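PDB 4KVF: rhamnose ABC transporter, periplasmic rhamnose-binding protein, which probably binds a carbohydrate, presumably rhamnose, outside the cytoplasmic membrane and presents it to an ABC transporter for uptake. Local coordinates for residues Ser87-Leu92 against Asp98-Ala103; Ala138-Ala143 against Ala282-Leu287; Ser151-Ala156 against Thr187-Pro192; Lys201-Asn206 against Gln217-Ser222; Gly298-Ala303 against Tyr316-Ala321. All blocks are in the same frame, centred on the assembly; numbering follows the deposited sequence.

Interaction 1. Residues Ser87-Leu92 against Asp98-Ala103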
# COMPACT_ATOMS: atom_id res chain seq x y z
N SER A 87 -19.86 -13.23 -4.68
CA SER A 87 -20.93 -12.98 -5.65
C SER A 87 -20.37 -12.25 -6.86
O SER A 87 -20.71 -12.55 -8.01
CB SER A 87 -22.08 -12.19 -5.02
OG SER A 87 -21.65 -10.90 -4.61
N TYR A 88 -19.47 -11.31 -6.61
CA TYR A 88 -18.84 -10.56 -7.70
C TYR A 88 -17.87 -11.42 -8.50
O TYR A 88 -17.84 -11.34 -9.72
CB TYR A 88 -18.15 -9.29 -7.17
CG TYR A 88 -19.12 -8.26 -6.63
CD1 TYR A 88 -19.84 -7.43 -7.48
CD2 TYR A 88 -19.35 -8.15 -5.26
CE1 TYR A 88 -20.75 -6.50 -6.99
CE2 TYR A 88 -20.27 -7.22 -4.76
CZ TYR A 88 -20.95 -6.40 -5.63
OH TYR A 88 -21.84 -5.49 -5.13
N ILE A 89 -17.08 -12.24 -7.83
CA ILE A 89 -16.14 -13.12 -8.53
C ILE A 89 -16.91 -14.07 -9.46
O ILE A 89 -16.51 -14.32 -10.60
CB ILE A 89 -15.30 -13.94 -7.54
CG1 ILE A 89 -14.35 -13.01 -6.77
CG2 ILE A 89 -14.51 -15.05 -8.30
CD1 ILE A 89 -13.75 -13.64 -5.52
N ASN A 90 -18.02 -14.60 -8.95
CA ASN A 90 -18.84 -15.52 -9.73
C ASN A 90 -19.41 -14.84 -10.96
O ASN A 90 -19.51 -15.45 -12.04
CB ASN A 90 -19.96 -16.11 -8.86
CG ASN A 90 -19.45 -17.19 -7.91
OD1 ASN A 90 -18.45 -17.86 -8.20
ND2 ASN A 90 -20.13 -17.37 -6.78
N THR A 91 -19.80 -13.58 -10.81
CA THR A 91 -20.27 -12.80 -11.94
C THR A 91 -19.17 -12.64 -12.99
O THR A 91 -19.41 -12.83 -14.18
CB THR A 91 -20.74 -11.40 -11.51
OG1 THR A 91 -21.78 -11.54 -10.53
CG2 THR A 91 -21.26 -10.62 -12.71
N LEU A 92 -17.96 -12.30 -12.54
CA LEU A 92 -16.87 -12.11 -13.48
C LEU A 92 -16.53 -13.39 -14.24
O LEU A 92 -16.17 -13.36 -15.41
CB LEU A 92 -15.63 -11.56 -12.77
CG LEU A 92 -15.82 -10.16 -12.17
CD1 LEU A 92 -14.54 -9.72 -11.45
CD2 LEU A 92 -16.21 -9.14 -13.25
N ASP A 98 -10.78 -12.45 -18.82
CA ASP A 98 -9.52 -13.16 -19.02
C ASP A 98 -8.65 -13.07 -17.78
O ASP A 98 -7.88 -13.99 -17.49
CB ASP A 98 -8.75 -12.57 -20.21
CG ASP A 98 -9.40 -12.91 -21.55
OD1 ASP A 98 -9.59 -14.11 -21.84
OD2 ASP A 98 -9.72 -11.97 -22.32
N VAL A 99 -8.77 -11.96 -17.06
CA VAL A 99 -8.01 -11.68 -15.85
C VAL A 99 -8.95 -11.07 -14.81
O VAL A 99 -9.72 -10.16 -15.12
CB VAL A 99 -6.88 -10.67 -16.11
CG1 VAL A 99 -6.10 -10.38 -14.82
CG2 VAL A 99 -5.95 -11.16 -17.21
N ILE A 100 -8.90 -11.60 -13.59
CA ILE A 100 -9.60 -10.99 -12.46
C ILE A 100 -8.56 -10.41 -11.51
O ILE A 100 -7.67 -11.12 -11.04
CB ILE A 100 -10.49 -12.00 -11.68
CG1 ILE A 100 -11.62 -12.51 -12.58
CG2 ILE A 100 -11.09 -11.33 -10.43
CD1 ILE A 100 -12.47 -13.63 -11.93
N VAL A 101 -8.65 -9.11 -11.26
CA VAL A 101 -7.77 -8.43 -10.32
C VAL A 101 -8.58 -8.09 -9.08
O VAL A 101 -9.53 -7.29 -9.12
CB VAL A 101 -7.22 -7.13 -10.95
CG1 VAL A 101 -6.26 -6.45 -9.99
CG2 VAL A 101 -6.53 -7.47 -12.26
N VAL A 102 -8.22 -8.70 -7.95
CA VAL A 102 -9.09 -8.64 -6.78
C VAL A 102 -8.34 -8.34 -5.48
O VAL A 102 -7.26 -8.89 -5.22
CB VAL A 102 -9.91 -9.95 -6.65
CG1 VAL A 102 -8.98 -11.17 -6.65
CG2 VAL A 102 -10.79 -9.93 -5.40
N ALA A 103 -8.91 -7.47 -4.66
CA ALA A 103 -8.36 -7.21 -3.33
C ALA A 103 -9.20 -8.03 -2.36
O ALA A 103 -10.32 -7.66 -2.03
CB ALA A 103 -8.45 -5.72 -2.98
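Ile100 points from its strand to Leu92 on the last turns of helix 85-94, and the fit between them is the close part of this contact. Its two branches are spread over the leucine: CD1 of Ile100 lies 3.9 Å from CB of Leu92, while CG2 of Ile100 is also 3.9 Å from CD1 of Leu92. With CG1 anti to its own carbonyl carbon (chi1 -64°), Ile100 turns CD1 towards the helix backbone and also brings it 4.4 Å from CG2 of Ile89, a looser touch one turn earlier. Ala117 of helix 111-119 packs on Ile100 as well, and Ala43 and Leu45 of strand 41-45 meet Leu92 and Ile89.

The outer face of the helix is different in character. Asn90, exposed, points away from the strand, and the hydroxyl of Thr91 turns back to its own helix, where OG1 donates to Ser87 O at 2.9 Å. The amide N of Thr91 reaches that carbonyl from the opposite face of its plane. A helix with one oily and one polar face, linking strand 71-74 to strand 99-102 and passing over strand 41-45, is the beta-alpha-beta crossover of the Rossmann-like lobe of periplasmic binding proteins.

Interaction 2. Residues Ala138-Ala143 against Ala282-Leu287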
# COMPACT_ATOMS: atom_id res chain seq x y z
N ALA A 138 -0.76 -14.50 -8.97
CA ALA A 138 0.20 -13.50 -8.50
C ALA A 138 -0.47 -12.51 -7.56
O ALA A 138 -1.69 -12.33 -7.60
CB ALA A 138 0.83 -12.76 -9.68
N PHE A 139 0.34 -11.88 -6.72
CA PHE A 139 -0.14 -10.88 -5.77
C PHE A 139 0.65 -9.60 -5.94
O PHE A 139 1.89 -9.61 -5.86
CB PHE A 139 0.01 -11.41 -4.33
CG PHE A 139 -0.15 -10.36 -3.26
CD1 PHE A 139 -1.26 -9.53 -3.22
CD2 PHE A 139 0.80 -10.22 -2.26
CE1 PHE A 139 -1.40 -8.57 -2.22
CE2 PHE A 139 0.66 -9.27 -1.26
CZ PHE A 139 -0.44 -8.45 -1.24
N ILE A 140 -0.04 -8.49 -6.19
CA ILE A 140 0.66 -7.21 -6.29
C ILE A 140 0.69 -6.56 -4.91
O ILE A 140 -0.34 -6.15 -4.37
CB ILE A 140 -0.01 -6.24 -7.29
CG1 ILE A 140 -0.24 -6.94 -8.64
CG2 ILE A 140 0.87 -4.98 -7.46
CD1 ILE A 140 1.03 -7.59 -9.24
N ASN A 141 1.89 -6.49 -4.34
CA ASN A 141 2.11 -5.90 -3.03
C ASN A 141 2.68 -4.49 -3.17
O ASN A 141 3.74 -4.31 -3.78
CB ASN A 141 3.07 -6.77 -2.21
CG ASN A 141 3.08 -6.40 -0.74
OD1 ASN A 141 2.39 -5.46 -0.33
ND2 ASN A 141 3.80 -7.18 0.06
N GLN A 142 1.98 -3.49 -2.63
CA GLN A 142 2.35 -2.10 -2.86
C GLN A 142 3.69 -1.78 -2.23
O GLN A 142 4.45 -0.95 -2.75
CB GLN A 142 1.28 -1.13 -2.34
CG GLN A 142 0.94 -1.28 -0.88
CD GLN A 142 -0.27 -2.16 -0.67
OE1 GLN A 142 -0.35 -3.26 -1.23
NE2 GLN A 142 -1.23 -1.68 0.11
N ALA A 143 4.00 -2.45 -1.13
CA ALA A 143 5.28 -2.28 -0.47
C ALA A 143 5.38 -3.36 0.58
O ALA A 143 4.38 -3.67 1.21
CB ALA A 143 5.37 -0.90 0.19
N ALA A 282 -2.47 4.24 -7.92
CA ALA A 282 -2.65 4.08 -9.36
C ALA A 282 -1.64 3.08 -9.93
O ALA A 282 -1.96 2.31 -10.84
CB ALA A 282 -2.56 5.43 -10.09
N ASP A 283 -0.43 3.08 -9.39
CA ASP A 283 0.59 2.16 -9.88
C ASP A 283 0.27 0.72 -9.51
O ASP A 283 0.69 -0.21 -10.19
CB ASP A 283 1.98 2.52 -9.35
CG ASP A 283 2.52 3.81 -9.93
OD1 ASP A 283 2.05 4.24 -11.01
OD2 ASP A 283 3.44 4.40 -9.31
N ILE A 284 -0.46 0.53 -8.41
CA ILE A 284 -0.86 -0.82 -8.02
C ILE A 284 -1.79 -1.42 -9.08
O ILE A 284 -1.59 -2.54 -9.55
CB ILE A 284 -1.58 -0.82 -6.65
CG1 ILE A 284 -0.70 -0.19 -5.57
CG2 ILE A 284 -1.96 -2.25 -6.25
CD1 ILE A 284 -1.42 -0.03 -4.24
N GLY A 285 -2.80 -0.65 -9.48
CA GLY A 285 -3.75 -1.11 -10.48
C GLY A 285 -3.09 -1.27 -11.83
O GLY A 285 -3.39 -2.20 -12.59
N TYR A 286 -2.20 -0.33 -12.15
CA TYR A 286 -1.46 -0.36 -13.42
C TYR A 286 -0.57 -1.61 -13.48
O TYR A 286 -0.59 -2.35 -14.46
CB TYR A 286 -0.64 0.94 -13.54
CG TYR A 286 0.12 1.12 -14.82
CD1 TYR A 286 1.32 0.45 -15.04
CD2 TYR A 286 -0.32 2.00 -15.80
CE1 TYR A 286 2.04 0.64 -16.22
CE2 TYR A 286 0.38 2.19 -16.98
CZ TYR A 286 1.57 1.51 -17.17
OH TYR A 286 2.28 1.69 -18.34
N LEU A 287 0.19 -1.85 -12.42
CA LEU A 287 1.04 -3.03 -12.38
C LEU A 287 0.21 -4.31 -12.45
O LEU A 287 0.59 -5.25 -13.13
CB LEU A 287 1.93 -3.02 -11.13
CG LEU A 287 2.83 -4.24 -10.91
CD1 LEU A 287 3.68 -4.54 -12.15
CD2 LEU A 287 3.72 -4.02 -9.69
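Strand 138-141 belongs to the six-stranded parallel sheet of the first lobe, and helix 281-296 packs against it through Ile140, Gln142, Ile284 and Leu287. The site lies beside the crossing between lobes, since the chain runs on from Gln142 into helix 145-159, which packs on the other sheet, and it is helix 281-296 that follows the return from strand 276-278.

Ile140 points at the helix and touches it mainly with its short branch. CG2 of Ile140 rests 3.7 Å from CD2 of Leu287 and 4.1 Å from CG2 of Ile284, so the methyl sits where successive turns of the helix offer one side chain each. Leu287 holds CG anti to its backbone N (chi1 177°), which carries CD2 to the isoleucine; the two side chains cross obliquely. Just past the end of the strand, Ile284 stretches its long branch to Gln142, with CD1 of Ile284 just 3.5 Å from CB of Gln142. Phe127 and Ile324, on the neighbouring strands, also pack on Ile140.

Gln142 divides its side chain between two environments. CB lies against Ile284, and beyond it the bend at chi2 (-95°) turns the amide aside, where NE2 hydrogen-bonds to OD1 of Asp128. No hydrogen bond joins the two segments, and all the touching residues are buried. The contact therefore rests on burial of apolar surface and close van der Waals fit, without directional bonds, and the amide NE2 of Gln142 finds its partner, Asp128, outside both segments.

Interaction 3. Residues Ser151-Ala156 against Thr187-Pro192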
# COMPACT_ATOMS: atom_id res chain seq x y z
N SER A 151 11.83 2.35 5.66
CA SER A 151 11.56 3.72 5.27
C SER A 151 11.22 4.58 6.48
O SER A 151 11.69 5.71 6.60
CB SER A 151 10.42 3.77 4.26
OG SER A 151 10.05 5.11 4.01
N LEU A 152 10.41 4.04 7.38
CA LEU A 152 10.02 4.78 8.57
C LEU A 152 11.25 5.10 9.42
O LEU A 152 11.44 6.24 9.86
CB LEU A 152 8.97 4.00 9.38
CG LEU A 152 7.61 3.86 8.69
CD1 LEU A 152 6.72 2.86 9.42
CD2 LEU A 152 6.91 5.21 8.59
N VAL A 153 12.13 4.13 9.61
CA VAL A 153 13.33 4.38 10.41
C VAL A 153 14.30 5.32 9.70
O VAL A 153 14.87 6.21 10.33
CB VAL A 153 14.03 3.08 10.85
CG1 VAL A 153 15.35 3.40 11.56
CG2 VAL A 153 13.11 2.31 11.79
N LYS A 154 14.44 5.15 8.39
CA LYS A 154 15.32 6.02 7.59
C LYS A 154 14.86 7.47 7.66
O LYS A 154 15.67 8.36 7.88
CB LYS A 154 15.36 5.55 6.13
CG LYS A 154 16.24 6.42 5.24
CD LYS A 154 16.19 5.96 3.78
CE LYS A 154 17.30 6.62 2.95
N MSE A 155 13.56 7.70 7.50
CA MSE A 155 13.03 9.07 7.61
C MSE A 155 13.18 9.61 9.03
O MSE A 155 13.58 10.77 9.21
CB MSE A 155 11.56 9.12 7.15
CG MSE A 155 11.39 8.85 5.65
SE MSE A 155 9.56 9.06 5.01
CE MSE A 155 8.69 7.77 6.19
N ALA A 156 12.88 8.79 10.03
CA ALA A 156 13.04 9.22 11.42
C ALA A 156 14.48 9.63 11.72
O ALA A 156 14.72 10.64 12.37
CB ALA A 156 12.58 8.14 12.38
N THR A 187 13.60 -4.09 14.46
CA THR A 187 14.72 -4.86 13.93
C THR A 187 15.74 -3.91 13.32
O THR A 187 16.95 -4.08 13.49
CB THR A 187 14.28 -5.93 12.92
OG1 THR A 187 13.84 -5.29 11.71
CG2 THR A 187 13.14 -6.76 13.51
N GLU A 188 15.22 -2.89 12.62
CA GLU A 188 16.08 -1.85 12.04
C GLU A 188 16.83 -1.05 13.10
O GLU A 188 18.04 -0.81 12.97
CB GLU A 188 15.26 -0.91 11.16
CG GLU A 188 14.88 -1.49 9.81
CD GLU A 188 16.09 -1.69 8.92
OE1 GLU A 188 16.75 -0.69 8.57
OE2 GLU A 188 16.38 -2.85 8.57
N LEU A 189 16.12 -0.63 14.15
CA LEU A 189 16.72 0.13 15.23
C LEU A 189 17.82 -0.64 15.96
O LEU A 189 18.73 -0.05 16.55
CB LEU A 189 15.63 0.56 16.21
CG LEU A 189 14.76 1.70 15.69
CD1 LEU A 189 13.52 1.86 16.54
CD2 LEU A 189 15.57 3.00 15.67
N ALA A 190 17.74 -1.97 15.92
CA ALA A 190 18.70 -2.82 16.61
C ALA A 190 20.03 -2.98 15.86
O ALA A 190 20.98 -3.56 16.38
CB ALA A 190 18.10 -4.19 16.90
N LYS A 191 20.07 -2.49 14.62
CA LYS A 191 21.31 -2.50 13.83
C LYS A 191 22.29 -1.50 14.42
O LYS A 191 21.88 -0.45 14.92
CB LYS A 191 21.03 -2.14 12.37
CG LYS A 191 20.18 -3.15 11.62
CD LYS A 191 19.87 -2.65 10.22
CE LYS A 191 19.50 -3.79 9.28
NZ LYS A 191 19.29 -3.29 7.89
N PRO A 192 23.59 -1.85 14.40
CA PRO A 192 24.67 -1.00 14.93
C PRO A 192 24.58 0.46 14.46
O PRO A 192 24.76 1.35 15.29
CB PRO A 192 25.94 -1.68 14.40
CG PRO A 192 25.56 -3.13 14.30
CD PRO A 192 24.10 -3.15 13.90
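The apolar part of the contact centres on Val153, which points from helix 145-159 at the C-terminal part of helix 176-189 and gives one methyl to each of two neighbours. With CG1 anti to its backbone N (chi1 174°), the valine directs that methyl to Leu189, 4.1 Å from CD2. Its other methyl, CG2, lies 3.9 Å from CB of Glu188, so an acidic residue joins the packing through its aliphatic root. The end of Leu189 swings in to reach Val153, and the same residue also touches Leu197 and Leu199 of strand 197-204.

These two helices lie side by side on the parallel sheet of the second lobe. Helix 145-159 leads into strand 164-170, and helix 176-189 forms the crossover from there to the edge strand 197-204. On the far flank, Leu152 and Ala156 pack on Val230 of strand 226-231.

The ionic part stays within residues 187-192. The Glu188 chain bends at chi2 (-67°), taking its carboxylate away from the valine. Lys191 NZ then approaches OE2 of Glu188 on its syn side at 3.0 Å, 23° out of the carboxylate plane, in a salt bridge. Gln146 NE2 adds a weak hydrogen bond to that oxygen.

Among the backbone bonds, Lys191 N donates to Glu188 O at 3.1 Å, and the side-chain amide of Asn194 donates to the same carbonyl.

Interaction 4. Residues Lys201-Asn206 against Gln217-Ser222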
# COMPACT_ATOMS: atom_id res chain seq x y z
N LYS A 201 8.69 5.13 23.29
CA LYS A 201 7.29 4.87 23.58
C LYS A 201 6.53 4.53 22.31
O LYS A 201 6.80 5.07 21.23
CB LYS A 201 6.67 6.10 24.25
CG LYS A 201 5.20 5.95 24.67
CD LYS A 201 5.02 4.92 25.77
CE LYS A 201 3.56 4.84 26.19
NZ LYS A 201 3.34 3.83 27.27
N ILE A 202 5.59 3.60 22.44
CA ILE A 202 4.58 3.40 21.41
C ILE A 202 3.23 3.76 22.01
O ILE A 202 2.82 3.19 23.02
CB ILE A 202 4.56 1.93 20.93
CG1 ILE A 202 5.93 1.55 20.36
CG2 ILE A 202 3.43 1.73 19.90
CD1 ILE A 202 6.07 0.08 20.05
N ALA A 203 2.55 4.73 21.39
CA ALA A 203 1.22 5.13 21.81
C ALA A 203 0.20 4.69 20.76
O ALA A 203 0.55 4.52 19.59
CB ALA A 203 1.15 6.65 22.01
N TYR A 204 -1.04 4.51 21.18
CA TYR A 204 -2.08 4.03 20.28
C TYR A 204 -3.20 5.04 20.09
O TYR A 204 -3.86 5.43 21.05
CB TYR A 204 -2.64 2.70 20.80
CG TYR A 204 -1.58 1.64 20.90
CD1 TYR A 204 -1.21 0.89 19.79
CD2 TYR A 204 -0.91 1.41 22.10
CE1 TYR A 204 -0.22 -0.08 19.87
CE2 TYR A 204 0.07 0.44 22.19
CZ TYR A 204 0.41 -0.30 21.08
OH TYR A 204 1.39 -1.27 21.16
N GLY A 205 -3.41 5.46 18.85
CA GLY A 205 -4.45 6.42 18.53
C GLY A 205 -5.70 5.75 17.98
O GLY A 205 -6.72 6.42 17.77
N ASN A 206 -5.62 4.45 17.74
CA ASN A 206 -6.77 3.63 17.34
C ASN A 206 -7.43 4.05 16.02
O ASN A 206 -8.63 3.82 15.83
CB ASN A 206 -7.84 3.62 18.44
CG ASN A 206 -7.40 2.87 19.69
OD1 ASN A 206 -6.22 2.78 20.00
ND2 ASN A 206 -8.37 2.32 20.42
N GLN A 217 -0.34 14.79 21.61
CA GLN A 217 -0.16 15.78 22.67
C GLN A 217 0.50 15.12 23.87
O GLN A 217 1.43 15.67 24.47
CB GLN A 217 -1.54 16.32 23.05
CG GLN A 217 -1.57 17.59 23.85
CD GLN A 217 -2.98 18.12 23.96
OE1 GLN A 217 -3.94 17.35 23.99
NE2 GLN A 217 -3.12 19.45 23.99
N GLY A 218 0.02 13.93 24.22
CA GLY A 218 0.54 13.21 25.36
C GLY A 218 2.00 12.83 25.21
O GLY A 218 2.77 12.90 26.18
N LEU A 219 2.40 12.44 24.01
CA LEU A 219 3.79 12.06 23.76
C LEU A 219 4.71 13.24 23.98
O LEU A 219 5.76 13.13 24.63
CB LEU A 219 3.97 11.50 22.34
CG LEU A 219 3.44 10.09 22.07
CD1 LEU A 219 3.51 9.75 20.58
CD2 LEU A 219 4.24 9.07 22.88
N LEU A 220 4.31 14.39 23.45
CA LEU A 220 5.16 15.57 23.51
C LEU A 220 5.30 16.14 24.92
O LEU A 220 6.33 16.72 25.26
CB LEU A 220 4.64 16.64 22.55
CG LEU A 220 4.94 16.23 21.11
CD1 LEU A 220 4.21 17.11 20.11
CD2 LEU A 220 6.44 16.30 20.90
N GLN A 221 4.26 15.97 25.73
CA GLN A 221 4.31 16.43 27.12
C GLN A 221 5.14 15.48 27.97
O GLN A 221 5.85 15.90 28.88
CB GLN A 221 2.90 16.59 27.70
CG GLN A 221 2.13 17.77 27.12
CD GLN A 221 0.72 17.89 27.69
OE1 GLN A 221 0.37 17.22 28.67
NE2 GLN A 221 -0.11 18.73 27.07
N SER A 222 5.06 14.19 27.66
CA SER A 222 5.74 13.17 28.45
C SER A 222 7.23 13.05 28.12
O SER A 222 8.03 12.73 28.99
CB SER A 222 5.05 11.82 28.26
OG SER A 222 3.66 11.96 28.46
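No ring, amide or carboxylate lies between Leu219 and its partners Lys201 and Ala203; the flat group to note is the Gly218 peptide carbonyl next to the leucine. Two donors approach Gly218 O from opposite faces of its plane: the hydroxyl Ser222 OG at 2.6 Å, tilted 28° from that plane, and the amide Ser222 N. The serine hydroxyl is thereby folded back onto the final turn of helix 209-222.

Across the contact everything is aliphatic. CD2 of Leu219 rests over both strand residues, 3.7 Å from CG of Lys201 and 4.0 Å from CB of Ala203. Helix 209-222 is the crossover between strands 197-204 and 226-231 of the second lobe's parallel sheet, a beta-alpha-beta unit that passes strand 164-170, and Leu219 also touches Ala167 there.

Strand alternation separates the two surfaces: Ile202 points away from this helix and packs on Ile182 and Lys186 of helix 176-189. Lys201 sits at the open margin of the contact. Its CG, anti to the backbone N (chi1 -178°), rests on the leucine, and the bend at chi2 then leads the rest of the chain away from the helix. Beyond the helix end, Tyr223 also packs on Lys201.

Interaction 5. Residues Gly298-Ala303 against Tyr316-Ala321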
# COMPACT_ATOMS: atom_id res chain seq x y z
N GLY A 298 1.11 -15.85 -21.51
CA GLY A 298 2.11 -16.89 -21.39
C GLY A 298 3.54 -16.42 -21.13
O GLY A 298 4.47 -17.21 -21.19
N GLN A 299 3.72 -15.13 -20.85
CA GLN A 299 5.07 -14.61 -20.59
C GLN A 299 5.63 -15.03 -19.23
O GLN A 299 6.85 -15.20 -19.07
CB GLN A 299 5.08 -13.08 -20.67
CG GLN A 299 4.81 -12.51 -22.03
CD GLN A 299 4.85 -10.99 -22.02
OE1 GLN A 299 4.77 -10.37 -20.96
NE2 GLN A 299 4.99 -10.39 -23.20
N ILE A 300 4.75 -15.16 -18.25
CA ILE A 300 5.10 -15.59 -16.91
C ILE A 300 4.08 -16.61 -16.42
O ILE A 300 3.01 -16.75 -17.03
CB ILE A 300 5.17 -14.41 -15.90
CG1 ILE A 300 3.82 -13.71 -15.75
CG2 ILE A 300 6.30 -13.43 -16.27
CD1 ILE A 300 3.81 -12.67 -14.63
N THR A 301 4.40 -17.31 -15.34
CA THR A 301 3.47 -18.26 -14.71
C THR A 301 3.23 -17.92 -13.24
O THR A 301 2.31 -18.44 -12.59
CB THR A 301 3.97 -19.73 -14.81
OG1 THR A 301 5.18 -19.88 -14.06
CG2 THR A 301 4.23 -20.13 -16.27
N GLY A 302 4.06 -17.04 -12.70
CA GLY A 302 4.01 -16.70 -11.30
C GLY A 302 5.08 -17.41 -10.49
O GLY A 302 5.08 -17.34 -9.25
N ALA A 303 5.99 -18.09 -11.17
CA ALA A 303 7.11 -18.76 -10.50
C ALA A 303 8.15 -17.71 -10.11
O ALA A 303 8.34 -16.74 -10.83
CB ALA A 303 7.73 -19.79 -11.41
N TYR A 316 9.89 -6.11 -13.86
CA TYR A 316 9.61 -6.73 -12.57
C TYR A 316 10.12 -8.15 -12.51
O TYR A 316 10.11 -8.86 -13.51
CB TYR A 316 8.11 -6.68 -12.26
CG TYR A 316 7.75 -5.32 -11.73
CD1 TYR A 316 7.83 -5.05 -10.37
CD2 TYR A 316 7.43 -4.29 -12.60
CE1 TYR A 316 7.54 -3.79 -9.87
CE2 TYR A 316 7.14 -3.02 -12.11
CZ TYR A 316 7.19 -2.78 -10.75
OH TYR A 316 6.91 -1.52 -10.27
N THR A 317 10.59 -8.55 -11.33
CA THR A 317 10.95 -9.95 -11.10
C THR A 317 9.98 -10.51 -10.06
O THR A 317 9.81 -9.92 -8.98
CB THR A 317 12.38 -10.11 -10.59
OG1 THR A 317 13.32 -9.58 -11.55
CG2 THR A 317 12.70 -11.61 -10.36
N VAL A 318 9.32 -11.61 -10.38
CA VAL A 318 8.37 -12.23 -9.46
C VAL A 318 9.13 -12.76 -8.25
O VAL A 318 10.18 -13.39 -8.39
CB VAL A 318 7.63 -13.40 -10.15
CG1 VAL A 318 6.65 -14.03 -9.20
CG2 VAL A 318 6.91 -12.92 -11.40
N GLY A 319 8.61 -12.50 -7.05
CA GLY A 319 9.25 -12.98 -5.84
C GLY A 319 8.68 -14.31 -5.37
O GLY A 319 8.00 -15.00 -6.13
N ALA A 320 8.95 -14.67 -4.13
CA ALA A 320 8.44 -15.93 -3.59
C ALA A 320 6.90 -15.95 -3.59
O ALA A 320 6.25 -14.93 -3.36
CB ALA A 320 8.97 -16.15 -2.18
N ALA A 321 6.35 -17.13 -3.88
CA ALA A 321 4.90 -17.36 -3.83
C ALA A 321 4.08 -16.43 -4.72
O ALA A 321 2.93 -16.12 -4.41
CB ALA A 321 4.39 -17.28 -2.38
O HOH W 1 6.58 -17.49 -7.12
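Val318 stands with CG1 anti to its backbone N (chi1 -180°), which brings that methyl close to the carbonyl oxygens of Gly302 and Ala303 and leaves CG2 for Ile300. Ile300 holds its own CG1 between backbone N and carbonyl carbon (chi1 62°), and its CD1 comes to 4.5 Å from CG2 of Val318, a light touch. The closer approaches are to backbone oxygen: Ala303 O lies 3.5 Å from CB of Val318, and Gly302 O lies 3.7 Å from CG1 of Val318. The valine is thus surrounded partly by polar backbone, with no hydrogen bond passing directly between the segments.

One water supplies the polar link. It donates to Gly302 O at 2.6 Å and to Gly319 O at 3.0 Å, so both of its protons are spent in joining the two carbonyls.

The loop connects helix 281-296 to the two-stranded antiparallel hairpin of strands 307-309 and 315-317. Gly298 ends the helix in a Schellman motif, and its positive phi suits glycine. Gly302, with phi 101°, likewise adopts a backbone shape that calls for glycine, and the valine methyl CG1 lies beside its carbonyl oxygen.

Glu306 steadies this turn: its OE1 accepts from the amides of Thr301 and Gly302, with a weak third bond from Ala303. Beyond the hairpin strand, Val318 keeps backbone bonds to Gly305 and Glu306. On the inner flank Ile300 packs on Ala294 and Leu295 of the helix and on Phe308 of the hairpin.

The five contacts divide between the two lobes of the binding protein. Interactions 1 and 2 share the six-stranded parallel sheet, their centres about 16 Å apart. Interaction 5 lies beside the second of these and touches it through Leu287 CD1 and Tyr316 CE2, 3.8 Å apart; helix 281-296 runs from one to the other. Interactions 3 and 4, about 20 Å apart between centres, belong to the four-stranded sheet. Along the chain both are nested within the loop closed by interaction 2, whereas interactions 1 and 5 precede and follow it. The second lobe is thus inserted into the first, an arrangement consistent with sugar binding between lobes joined by crossing segments.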